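Long-range contacts in mandelate racemase/muconate lactonizing enzyme/Enolase superfamily (Rhodobacter sphaeroides, PDB 2HZG), which is a member of the enolase superfamily, pairing an enolase-type N-terminal domain with a TIM-barrel-like C-terminal domain: residues L126-S131 with A320-D325; A314-F319 with G352-P357. All coordinates share one frame; numbering follows the deposited sequence.

Overall arrangement
Contact 1 and contact 2 lie side by side on the same side of the chain's centre, their centres about 9 Å apart, and the chain runs directly from 314-319 of contact 2 into 320-325 of contact 1. Two hydrogen bonds stitch them together: Y128 OH lies 2.6 Å from P318 O, and S131 OG lies 2.7 Å from A356 O. The loop 126-131 therefore touches both halves of contact 2 while packing on 320-325. The sodium site of D199, E227 and E254 belongs to neither contact. A glycerol, probably from the crystallisation liquor, sits about 4 Å from the side chain of I354, beside contact 2.

Contact 1 of 2, residues L126-S131 with A320-D325; sequences LGYSAS and AGLEAD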
loop_
_atom_site.group_PDB
_atom_site.type_symbol
_atom_site.label_atom_id
_atom_site.label_comp_id
_atom_site.label_asym_id
_atom_site.label_seq_id
_atom_site.Cartn_x
_atom_site.Cartn_y
_atom_site.Cartn_z
ATOM N N LEU A 126 24.719 -5.767 -8.430
ATOM C CA LEU A 126 24.144 -5.866 -7.086
ATOM C C LEU A 126 25.149 -6.288 -6.037
ATOM O O LEU A 126 24.882 -6.181 -4.841
ATOM C CB LEU A 126 22.987 -6.870 -7.054
ATOM C CG LEU A 126 21.578 -6.442 -7.430
ATOM C CD1 LEU A 126 20.674 -7.666 -7.171
ATOM C CD2 LEU A 126 21.089 -5.199 -6.636
ATOM N N GLY A 127 26.291 -6.802 -6.472
ATOM C CA GLY A 127 27.356 -7.094 -5.534
ATOM C C GLY A 127 27.624 -8.562 -5.362
ATOM O O GLY A 127 28.453 -8.939 -4.542
ATOM N N TYR A 128 26.954 -9.405 -6.144
ATOM C CA TYR A 128 27.243 -10.834 -6.057
ATOM C C TYR A 128 28.443 -11.194 -6.936
ATOM O O TYR A 128 28.654 -10.581 -7.979
ATOM C CB TYR A 128 26.016 -11.674 -6.420
ATOM C CG TYR A 128 24.921 -11.691 -5.356
ATOM C CD1 TYR A 128 25.200 -12.066 -4.030
ATOM C CD2 TYR A 128 23.598 -11.367 -5.688
ATOM C CE1 TYR A 128 24.201 -12.104 -3.060
ATOM C CE2 TYR A 128 22.579 -11.401 -4.710
ATOM C CZ TYR A 128 22.889 -11.777 -3.406
ATOM O OH TYR A 128 21.898 -11.805 -2.451
ATOM N N SER A 129 29.224 -12.181 -6.505
ATOM C CA SER A 129 30.411 -12.598 -7.256
ATOM C C SER A 129 30.095 -13.711 -8.252
ATOM O O SER A 129 30.872 -13.964 -9.180
ATOM C CB SER A 129 31.544 -13.032 -6.309
ATOM O OG SER A 129 31.262 -14.272 -5.680
ATOM N N ALA A 130 28.949 -14.363 -8.056
ATOM C CA ALA A 130 28.545 -15.494 -8.883
ATOM C C ALA A 130 27.018 -15.574 -8.954
ATOM O O ALA A 130 26.328 -15.041 -8.077
ATOM C CB ALA A 130 29.131 -16.796 -8.313
ATOM N N SER A 131 26.515 -16.212 -10.015
ATOM C CA SER A 131 25.107 -16.573 -10.140
ATOM C C SER A 131 24.971 -18.099 -10.083
ATOM O O SER A 131 25.344 -18.819 -11.016
ATOM C CB SER A 131 24.518 -16.031 -11.429
ATOM O OG SER A 131 23.184 -16.458 -11.607
ATOM N N ALA A 320 20.919 -14.475 -6.441
ATOM C CA ALA A 320 21.796 -15.168 -7.389
ATOM C C ALA A 320 23.051 -15.700 -6.690
ATOM O O ALA A 320 23.475 -16.825 -6.921
ATOM C CB ALA A 320 22.191 -14.234 -8.535
ATOM N N GLY A 321 23.643 -14.878 -5.830
ATOM C CA GLY A 321 24.903 -15.235 -5.187
ATOM C C GLY A 321 24.754 -15.994 -3.892
ATOM O O GLY A 321 25.755 -16.299 -3.250
ATOM N N LEU A 322 23.517 -16.309 -3.505
ATOM C CA LEU A 322 23.272 -17.106 -2.303
ATOM C C LEU A 322 23.116 -18.586 -2.653
ATOM O O LEU A 322 22.016 -19.073 -2.956
ATOM C CB LEU A 322 22.051 -16.584 -1.539
ATOM C CG LEU A 322 22.061 -15.104 -1.160
ATOM C CD1 LEU A 322 20.794 -14.809 -0.354
ATOM C CD2 LEU A 322 23.321 -14.718 -0.371
ATOM N N GLU A 323 24.243 -19.296 -2.633
ATOM C CA GLU A 323 24.295 -20.637 -3.156
ATOM C C GLU A 323 23.326 -21.608 -2.487
ATOM O O GLU A 323 22.734 -22.436 -3.177
ATOM C CB GLU A 323 25.715 -21.177 -3.088
ATOM C CG GLU A 323 25.856 -22.520 -3.806
ATOM C CD GLU A 323 27.295 -22.985 -3.929
ATOM O OE1 GLU A 323 28.212 -22.296 -3.414
ATOM O OE2 GLU A 323 27.498 -24.042 -4.556
ATOM N N ALA A 324 23.152 -21.495 -1.169
ATOM C CA ALA A 324 22.338 -22.443 -0.417
ATOM C C ALA A 324 20.837 -22.198 -0.582
ATOM O O ALA A 324 20.043 -23.111 -0.387
ATOM C CB ALA A 324 22.735 -22.459 1.079
ATOM N N ASP A 325 20.449 -20.972 -0.936
ATOM C CA ASP A 325 19.040 -20.693 -1.241
ATOM C C ASP A 325 18.737 -21.178 -2.647
ATOM O O ASP A 325 18.680 -20.409 -3.599
ATOM C CB ASP A 325 18.707 -19.216 -1.003
ATOM C CG ASP A 325 18.606 -18.891 0.492
ATOM O OD1 ASP A 325 19.048 -19.701 1.327
ATOM O OD2 ASP A 325 18.081 -17.842 0.850
#
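Two irregular loops meet here, with the CA atoms of Y128 and G321 5.1 Å apart and those of S131 and A320 4.5 Å apart. Upstream, G127 ends the short helix 122-125 in a Schellman motif, its positive phi of 112° turning the chain toward Y128. The Y128 side chain, with CG anti to the carbonyl carbon, lays one ring face against the backbone of G321. G321 N sits 3.4 Å above the plane, over the ring centre, and G321 CA makes a CH-pi contact 3.7 Å from the centroid. Y128 CD1 comes within 3.4 Å of G321 CA, so the ring lies directly on backbone. At the tip, Y128 OH meets L322 CG at 3.5 Å as the two side chains cross obliquely; the hydroxyl is hydrogen-bonded to P318 O. Two residues on, A130 O receives a CA-H...O contact from G321 CA at 3.2 Å, bent to 121° at the hydrogen, and S131 OG touches A320 CB while bonding to A356 O. K288 adds a cation-pi interaction to Y128. A CH-pi contact thus joins the loops leading into strands 135-141 and 327-331, neighbours in the parallel sheet of the TIM-barrel-like domain.

Contact 2 of 2, residues A314-F319 with G352-P357; sequences ASLQPF and GLIRAP
L316 and A356 form the middle of this buried contact, where the C-terminal part of the 309-316 helix region meets an extended run of chain. Their CB atoms are 4.0 Å apart, and both CB atoms are directed at the opposing segment. L316 holds CG anti to its carbonyl carbon (chi1 -67°) and then extends (chi2 179°), which lays CD1 along the backbone at 3.8 Å from both R355 C and A356 N. The same methyl reaches the tip of I354, CD1 to CD1 at 4.3 Å, so one leucine branch spans three successive residues.

Q317 covers the other part of A356. Its chain bends at chi2 (-65°), bringing the amide over the alanine methyl, with OE1 3.8 Å from A356 CB. NE2 lies 3.9 Å from P357 CD, where the two side chains cross at about a right angle. The amide nitrogen also donates to a water at 2.9 Å, and that water donates in turn to P357 O at 2.8 Å, a polar bridge beside otherwise apolar packing. A second NE2 bond, to S313 OG of helix 309-316, is consistent, together with the water, with this orientation of the amide.

In the next shell, several bonds hold the 352-357 run in place. The CB of R355 points away from 314-319, and its guanidinium bonds S131 O through NH1 and forms a salt bridge with D349 through NH2. W123 NE1 bonds P357 O, which therefore has the indole as well as the water, and I354 shares backbone hydrogen bonding with K134.

Further out, L316 and I354 both rest on C328 of strand 327-331, L316 also touches N303 of strand 300-303, and W123 of helix 122-125 packs against Q317 and A356.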
loop_
_atom_site.group_PDB
_atom_site.type_symbol
_atom_site.label_atom_id
_atom_site.label_comp_id
_atom_site.label_asym_id
_atom_site.label_seq_id
_atom_site.Cartn_x
_atom_site.Cartn_y
_atom_site.Cartn_z
ATOM N N ALA A 314 14.568 -10.943 -13.148
ATOM C CA ALA A 314 14.687 -9.870 -12.161
ATOM C C ALA A 314 14.575 -10.415 -10.753
ATOM O O ALA A 314 15.349 -10.046 -9.882
ATOM C CB ALA A 314 13.649 -8.779 -12.406
ATOM N N SER A 315 13.632 -11.337 -10.541
ATOM C CA SER A 315 13.395 -11.850 -9.195
ATOM C C SER A 315 14.421 -12.904 -8.759
ATOM O O SER A 315 14.492 -13.228 -7.587
ATOM C CB SER A 315 11.947 -12.312 -9.013
ATOM O OG SER A 315 11.038 -11.177 -8.909
ATOM N N LEU A 316 15.219 -13.410 -9.700
ATOM C CA LEU A 316 16.362 -14.275 -9.366
ATOM C C LEU A 316 17.583 -13.451 -8.959
ATOM O O LEU A 316 18.380 -13.896 -8.133
ATOM C CB LEU A 316 16.724 -15.188 -10.537
ATOM C CG LEU A 316 15.704 -16.264 -10.935
ATOM C CD1 LEU A 316 16.188 -17.091 -12.126
ATOM C CD2 LEU A 316 15.459 -17.155 -9.751
ATOM N N GLN A 317 17.730 -12.251 -9.536
ATOM C CA GLN A 317 18.908 -11.408 -9.256
ATOM C C GLN A 317 19.223 -11.271 -7.752
ATOM O O GLN A 317 20.363 -11.470 -7.355
ATOM C CB GLN A 317 18.800 -10.012 -9.897
ATOM C CG GLN A 317 18.500 -9.963 -11.409
ATOM C CD GLN A 317 19.609 -10.554 -12.275
ATOM O OE1 GLN A 317 20.794 -10.563 -11.890
ATOM N NE2 GLN A 317 19.230 -11.062 -13.438
ATOM N N PRO A 318 18.218 -10.954 -6.903
ATOM C CA PRO A 318 18.546 -10.668 -5.495
ATOM C C PRO A 318 19.087 -11.832 -4.662
ATOM O O PRO A 318 19.569 -11.606 -3.543
ATOM C CB PRO A 318 17.202 -10.214 -4.917
ATOM C CG PRO A 318 16.394 -9.796 -6.133
ATOM C CD PRO A 318 16.770 -10.796 -7.141
ATOM N N PHE A 319 18.986 -13.060 -5.163
ATOM C CA PHE A 319 19.568 -14.188 -4.440
ATOM C C PHE A 319 20.474 -15.046 -5.314
ATOM O O PHE A 319 20.791 -16.177 -4.955
ATOM C CB PHE A 319 18.507 -15.006 -3.637
ATOM C CG PHE A 319 17.563 -15.899 -4.468
ATOM C CD1 PHE A 319 17.481 -17.276 -4.195
ATOM C CD2 PHE A 319 16.690 -15.362 -5.429
ATOM C CE1 PHE A 319 16.593 -18.100 -4.876
ATOM C CE2 PHE A 319 15.813 -16.171 -6.135
ATOM C CZ PHE A 319 15.752 -17.563 -5.857
ATOM N N GLY A 352 19.638 -29.453 -14.769
ATOM C CA GLY A 352 18.247 -29.009 -14.567
ATOM C C GLY A 352 18.106 -27.725 -13.760
ATOM O O GLY A 352 16.999 -27.366 -13.344
ATOM N N LEU A 353 19.224 -27.038 -13.536
ATOM C CA LEU A 353 19.229 -25.820 -12.742
ATOM C C LEU A 353 19.121 -24.579 -13.635
ATOM O O LEU A 353 19.660 -24.540 -14.769
ATOM C CB LEU A 353 20.504 -25.745 -11.894
ATOM C CG LEU A 353 20.792 -26.880 -10.910
ATOM C CD1 LEU A 353 22.086 -26.597 -10.195
ATOM C CD2 LEU A 353 19.661 -27.042 -9.909
ATOM N N ILE A 354 18.432 -23.561 -13.129
ATOM C CA ILE A 354 18.381 -22.280 -13.828
ATOM C C ILE A 354 19.019 -21.191 -12.979
ATOM O O ILE A 354 19.231 -21.356 -11.782
ATOM C CB ILE A 354 16.924 -21.871 -14.223
ATOM C CG1 ILE A 354 16.022 -21.719 -12.972
ATOM C CG2 ILE A 354 16.333 -22.830 -15.312
ATOM C CD1 ILE A 354 14.700 -20.924 -13.278
ATOM N N ARG A 355 19.309 -20.051 -13.583
ATOM C CA ARG A 355 20.016 -19.024 -12.826
ATOM C C ARG A 355 19.744 -17.655 -13.390
ATOM O O ARG A 355 19.305 -17.522 -14.545
ATOM C CB ARG A 355 21.525 -19.330 -12.749
ATOM C CG ARG A 355 22.311 -19.159 -14.051
ATOM C CD ARG A 355 23.679 -19.799 -13.919
ATOM N NE ARG A 355 23.544 -21.251 -13.784
ATOM C CZ ARG A 355 24.283 -22.014 -12.986
ATOM N NH1 ARG A 355 25.226 -21.465 -12.231
ATOM N NH2 ARG A 355 24.067 -23.333 -12.949
ATOM N N ALA A 356 19.947 -16.649 -12.549
ATOM C CA ALA A 356 19.988 -15.268 -12.984
ATOM C C ALA A 356 21.011 -15.218 -14.127
ATOM O O ALA A 356 22.175 -15.631 -13.944
ATOM C CB ALA A 356 20.398 -14.361 -11.831
ATOM N N PRO A 357 20.572 -14.783 -15.322
ATOM C CA PRO A 357 21.434 -14.865 -16.504
ATOM C C PRO A 357 22.843 -14.298 -16.317
ATOM O O PRO A 357 23.048 -13.261 -15.673
ATOM C CB PRO A 357 20.649 -14.074 -17.555
ATOM C CG PRO A 357 19.215 -14.323 -17.161
ATOM C CD PRO A 357 19.234 -14.262 -15.669
HETATM O O HOH W 1 21.228 -11.176 -15.491
#